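Long-range contact in B-type Cna protein (Enterococcus faecium, PDB 6FWY), which is of unknown function but, as a cell-surface thioester domain, may attach the bacterium covalently to host molecules through a reactive internal thioester: residues Glu101-Leu113 with Arg136-Lys149. Numbering follows the deposited sequence.
Sequences EAWYATQLVSWVL and RVKKAFEKIYDYAK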
# COMPACT_ATOMS: atom_id res chain seq x y z
N GLU A 101 18.20 10.77 13.16
CA GLU A 101 17.25 11.88 13.27
C GLU A 101 16.05 11.70 12.33
O GLU A 101 14.92 11.97 12.73
CB GLU A 101 17.93 13.23 12.95
CG GLU A 101 18.89 13.71 14.03
CD GLU A 101 19.73 14.91 13.63
OE1 GLU A 101 19.37 15.64 12.67
OE2 GLU A 101 20.76 15.13 14.31
N ALA A 102 16.30 11.26 11.10
CA ALA A 102 15.22 11.02 10.12
C ALA A 102 14.29 9.90 10.59
O ALA A 102 13.08 10.05 10.58
CB ALA A 102 15.80 10.73 8.74
N TRP A 103 14.88 8.79 11.01
CA TRP A 103 14.10 7.69 11.57
C TRP A 103 13.27 8.12 12.79
O TRP A 103 12.08 7.81 12.87
CB TRP A 103 15.00 6.51 11.94
CG TRP A 103 14.38 5.58 12.94
CD1 TRP A 103 13.31 4.75 12.74
CD2 TRP A 103 14.77 5.42 14.29
NE1 TRP A 103 13.02 4.07 13.90
CE2 TRP A 103 13.90 4.46 14.87
CE3 TRP A 103 15.76 6.01 15.08
CZ2 TRP A 103 14.01 4.06 16.21
CZ3 TRP A 103 15.87 5.61 16.41
CH2 TRP A 103 15.00 4.65 16.96
N TYR A 104 13.89 8.82 13.74
CA TYR A 104 13.18 9.23 14.96
C TYR A 104 12.03 10.19 14.66
O TYR A 104 10.94 10.09 15.25
CB TYR A 104 14.13 9.85 15.98
CG TYR A 104 13.49 10.09 17.33
CD1 TYR A 104 13.38 9.07 18.27
CD2 TYR A 104 13.00 11.35 17.65
CE1 TYR A 104 12.79 9.30 19.51
CE2 TYR A 104 12.41 11.58 18.89
CZ TYR A 104 12.31 10.55 19.81
OH TYR A 104 11.75 10.79 21.02
N ALA A 105 12.28 11.14 13.76
CA ALA A 105 11.24 12.05 13.26
C ALA A 105 10.04 11.28 12.74
O ALA A 105 8.91 11.65 13.02
CB ALA A 105 11.78 12.94 12.14
N THR A 106 10.30 10.20 12.01
CA THR A 106 9.23 9.38 11.49
C THR A 106 8.52 8.63 12.63
O THR A 106 7.30 8.56 12.64
CB THR A 106 9.74 8.41 10.38
OG1 THR A 106 10.58 9.12 9.46
CG2 THR A 106 8.60 7.84 9.61
N GLN A 107 9.27 8.10 13.58
CA GLN A 107 8.68 7.43 14.75
C GLN A 107 7.82 8.40 15.58
O GLN A 107 6.80 8.01 16.16
CB GLN A 107 9.79 6.79 15.62
CG GLN A 107 9.34 6.16 16.94
CD GLN A 107 8.31 5.07 16.74
OE1 GLN A 107 8.63 3.98 16.30
NE2 GLN A 107 7.06 5.36 17.06
N LEU A 108 8.23 9.66 15.63
CA LEU A 108 7.47 10.68 16.34
C LEU A 108 6.09 10.87 15.67
O LEU A 108 5.07 10.86 16.34
CB LEU A 108 8.28 11.98 16.39
CG LEU A 108 7.81 13.13 17.27
CD1 LEU A 108 7.56 12.71 18.73
CD2 LEU A 108 8.91 14.19 17.18
N VAL A 109 6.07 10.95 14.34
CA VAL A 109 4.83 10.94 13.55
C VAL A 109 3.98 9.70 13.87
O VAL A 109 2.78 9.82 14.16
CB VAL A 109 5.09 11.01 12.03
CG1 VAL A 109 3.81 10.81 11.22
CG2 VAL A 109 5.72 12.35 11.69
N SER A 110 4.59 8.53 13.85
CA SER A 110 3.88 7.30 14.20
C SER A 110 3.18 7.38 15.58
O SER A 110 2.01 7.01 15.71
CB SER A 110 4.82 6.10 14.17
OG SER A 110 4.11 4.89 14.39
N TRP A 111 3.90 7.85 16.59
CA TRP A 111 3.36 7.96 17.94
C TRP A 111 2.14 8.90 18.00
O TRP A 111 1.15 8.59 18.64
CB TRP A 111 4.43 8.42 18.94
CG TRP A 111 5.40 7.35 19.41
CD1 TRP A 111 5.13 6.02 19.64
CD2 TRP A 111 6.77 7.54 19.77
NE1 TRP A 111 6.24 5.39 20.11
CE2 TRP A 111 7.26 6.29 20.20
CE3 TRP A 111 7.63 8.64 19.76
CZ2 TRP A 111 8.59 6.10 20.60
CZ3 TRP A 111 8.94 8.46 20.19
CH2 TRP A 111 9.41 7.22 20.59
N VAL A 112 2.25 10.04 17.31
CA VAL A 112 1.17 11.02 17.24
C VAL A 112 -0.03 10.47 16.48
O VAL A 112 -1.14 10.53 16.96
CB VAL A 112 1.67 12.34 16.63
CG1 VAL A 112 0.51 13.33 16.40
CG2 VAL A 112 2.72 12.97 17.54
N LEU A 113 0.20 9.89 15.31
CA LEU A 113 -0.88 9.28 14.52
C LEU A 113 -1.60 8.18 15.27
O LEU A 113 -2.80 8.03 15.13
CB LEU A 113 -0.36 8.72 13.17
CG LEU A 113 0.15 9.70 12.10
CD1 LEU A 113 0.53 8.93 10.84
CD2 LEU A 113 -0.91 10.75 11.77
N ARG A 136 16.32 20.15 13.69
CA ARG A 136 16.29 19.33 12.47
C ARG A 136 15.22 18.24 12.58
O ARG A 136 14.44 18.03 11.65
CB ARG A 136 17.66 18.70 12.19
CG ARG A 136 18.69 19.69 11.69
CD ARG A 136 19.92 18.99 11.15
NE ARG A 136 20.61 18.22 12.18
CZ ARG A 136 21.62 18.66 12.94
NH1 ARG A 136 22.09 19.90 12.82
NH2 ARG A 136 22.16 17.85 13.86
N VAL A 137 15.16 17.58 13.74
CA VAL A 137 14.10 16.60 14.00
C VAL A 137 12.69 17.22 13.91
O VAL A 137 11.80 16.64 13.27
CB VAL A 137 14.31 15.87 15.35
CG1 VAL A 137 13.11 15.02 15.73
CG2 VAL A 137 15.56 15.02 15.29
N LYS A 138 12.52 18.40 14.52
CA LYS A 138 11.26 19.13 14.44
C LYS A 138 10.84 19.46 12.99
O LYS A 138 9.69 19.28 12.60
CB LYS A 138 11.36 20.42 15.25
CG LYS A 138 10.05 21.16 15.39
CD LYS A 138 10.15 22.34 16.34
CE LYS A 138 8.76 22.91 16.55
NZ LYS A 138 8.81 24.29 17.09
N LYS A 139 11.80 19.96 12.21
CA LYS A 139 11.60 20.27 10.80
C LYS A 139 11.18 19.01 10.00
O LYS A 139 10.19 19.03 9.27
CB LYS A 139 12.88 20.89 10.22
CG LYS A 139 12.72 21.54 8.85
CD LYS A 139 14.07 21.83 8.21
CE LYS A 139 13.92 22.25 6.76
NZ LYS A 139 14.34 23.66 6.55
N ALA A 140 11.92 17.92 10.19
CA ALA A 140 11.57 16.62 9.57
C ALA A 140 10.19 16.11 9.99
O ALA A 140 9.40 15.71 9.13
CB ALA A 140 12.63 15.57 9.88
N PHE A 141 9.92 16.14 11.29
CA PHE A 141 8.59 15.79 11.85
C PHE A 141 7.45 16.55 11.16
O PHE A 141 6.49 15.94 10.68
CB PHE A 141 8.52 16.07 13.37
CG PHE A 141 7.12 15.96 13.93
CD1 PHE A 141 6.61 14.74 14.30
CD2 PHE A 141 6.32 17.08 14.04
CE1 PHE A 141 5.31 14.62 14.77
CE2 PHE A 141 5.00 16.97 14.50
CZ PHE A 141 4.50 15.75 14.88
N GLU A 142 7.56 17.87 11.12
CA GLU A 142 6.52 18.72 10.54
C GLU A 142 6.28 18.46 9.06
O GLU A 142 5.14 18.50 8.59
CB GLU A 142 6.86 20.20 10.77
CG GLU A 142 6.72 20.58 12.22
CD GLU A 142 7.25 21.97 12.55
OE1 GLU A 142 7.74 22.71 11.66
OE2 GLU A 142 7.18 22.33 13.74
N LYS A 143 7.35 18.21 8.32
CA LYS A 143 7.22 17.82 6.92
C LYS A 143 6.43 16.51 6.82
O LYS A 143 5.44 16.44 6.13
CB LYS A 143 8.59 17.66 6.26
CG LYS A 143 8.51 17.46 4.75
CD LYS A 143 9.86 17.58 4.08
CE LYS A 143 10.00 16.66 2.85
NZ LYS A 143 9.50 17.29 1.60
N ILE A 144 6.88 15.48 7.54
CA ILE A 144 6.28 14.14 7.43
C ILE A 144 4.83 14.17 7.93
O ILE A 144 3.93 13.63 7.28
CB ILE A 144 7.11 13.07 8.18
CG1 ILE A 144 8.53 12.96 7.59
CG2 ILE A 144 6.44 11.69 8.10
CD1 ILE A 144 9.53 12.32 8.56
N TYR A 145 4.60 14.82 9.07
CA TYR A 145 3.27 14.88 9.68
C TYR A 145 2.28 15.61 8.76
O TYR A 145 1.18 15.12 8.51
CB TYR A 145 3.36 15.57 11.04
CG TYR A 145 2.09 15.59 11.84
CD1 TYR A 145 1.49 14.41 12.23
CD2 TYR A 145 1.51 16.79 12.23
CE1 TYR A 145 0.32 14.41 12.98
CE2 TYR A 145 0.35 16.81 13.00
CZ TYR A 145 -0.24 15.60 13.36
OH TYR A 145 -1.39 15.57 14.11
N ASP A 146 2.68 16.77 8.25
CA ASP A 146 1.85 17.52 7.31
C ASP A 146 1.42 16.65 6.12
O ASP A 146 0.26 16.65 5.74
CB ASP A 146 2.59 18.77 6.83
CG ASP A 146 1.71 19.69 5.97
OD1 ASP A 146 0.48 19.79 6.23
OD2 ASP A 146 2.21 20.31 5.00
N TYR A 147 2.37 15.91 5.56
CA TYR A 147 2.08 15.01 4.45
C TYR A 147 1.13 13.87 4.88
O TYR A 147 0.16 13.57 4.19
CB TYR A 147 3.37 14.47 3.84
CG TYR A 147 3.13 13.52 2.69
CD1 TYR A 147 2.55 13.96 1.50
CD2 TYR A 147 3.46 12.16 2.80
CE1 TYR A 147 2.31 13.10 0.45
CE2 TYR A 147 3.21 11.29 1.75
CZ TYR A 147 2.65 11.76 0.58
OH TYR A 147 2.41 10.89 -0.44
N ALA A 148 1.39 13.25 6.02
CA ALA A 148 0.54 12.18 6.55
C ALA A 148 -0.91 12.62 6.79
O ALA A 148 -1.84 11.93 6.39
CB ALA A 148 1.14 11.60 7.80
N LYS A 149 -1.09 13.78 7.43
CA LYS A 149 -2.42 14.34 7.69
C LYS A 149 -3.09 14.88 6.44
O LYS A 149 -4.27 14.61 6.21
CB LYS A 149 -2.35 15.51 8.70
CG LYS A 149 -1.76 15.20 10.09
CD LYS A 149 -2.53 14.11 10.82
CE LYS A 149 -3.89 14.56 11.27
NZ LYS A 149 -4.70 13.36 11.66
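F141 packs its ring against L108, V109 and V112, acting as a knob in a hole that A105 completes, and so anchors a tight helix-helix crossing in the thioester domain. The axes of segments 101-113 and 136-149 approach to 8.4 Å and cross at -49°, both running the same general way. V137 lays CG2 against CB and CG of E101, while its CG1 meets the Y104 ring at the edge, near its plane. A first torsion of 169° sets CG of F141 anti to the backbone N and carries the ring towards 101-113; its CD1 meets CG of L108 at 3.6 Å, the two side chains crossing at about a right angle. V109 CG2 touches the same CD1, and the backbone N of V109 lies at the ring edge, in plane. A105 returns the knob, its methyl seated among V137, A140, I144 and F141, with the CB atoms of A105 and A140 3.6 Å apart. With only methyls at A105 and A140, the backbones come close, the CA atoms of A105 and F141 lying 4.8 Å apart. Towards the C-terminal ends, V112 CG1 lies 3.6 Å from Y145 CE1, and L113 reaches A148 and the aliphatic chain of K149, whose ammonium pairs with E77. Another flank of helix 99-113 faces strand 49-52, where Q107 and S110 hydrogen-bond to the backbone of C52. At the N-terminal end, the nearly coplanar carboxylate of E101 and guanidinium of R136 form a side-on, two-pronged salt bridge: both oxygens use syn lone pairs, NE reaching OE1 at 2.9 Å and NH2 reaching OE2 at 3.1 Å.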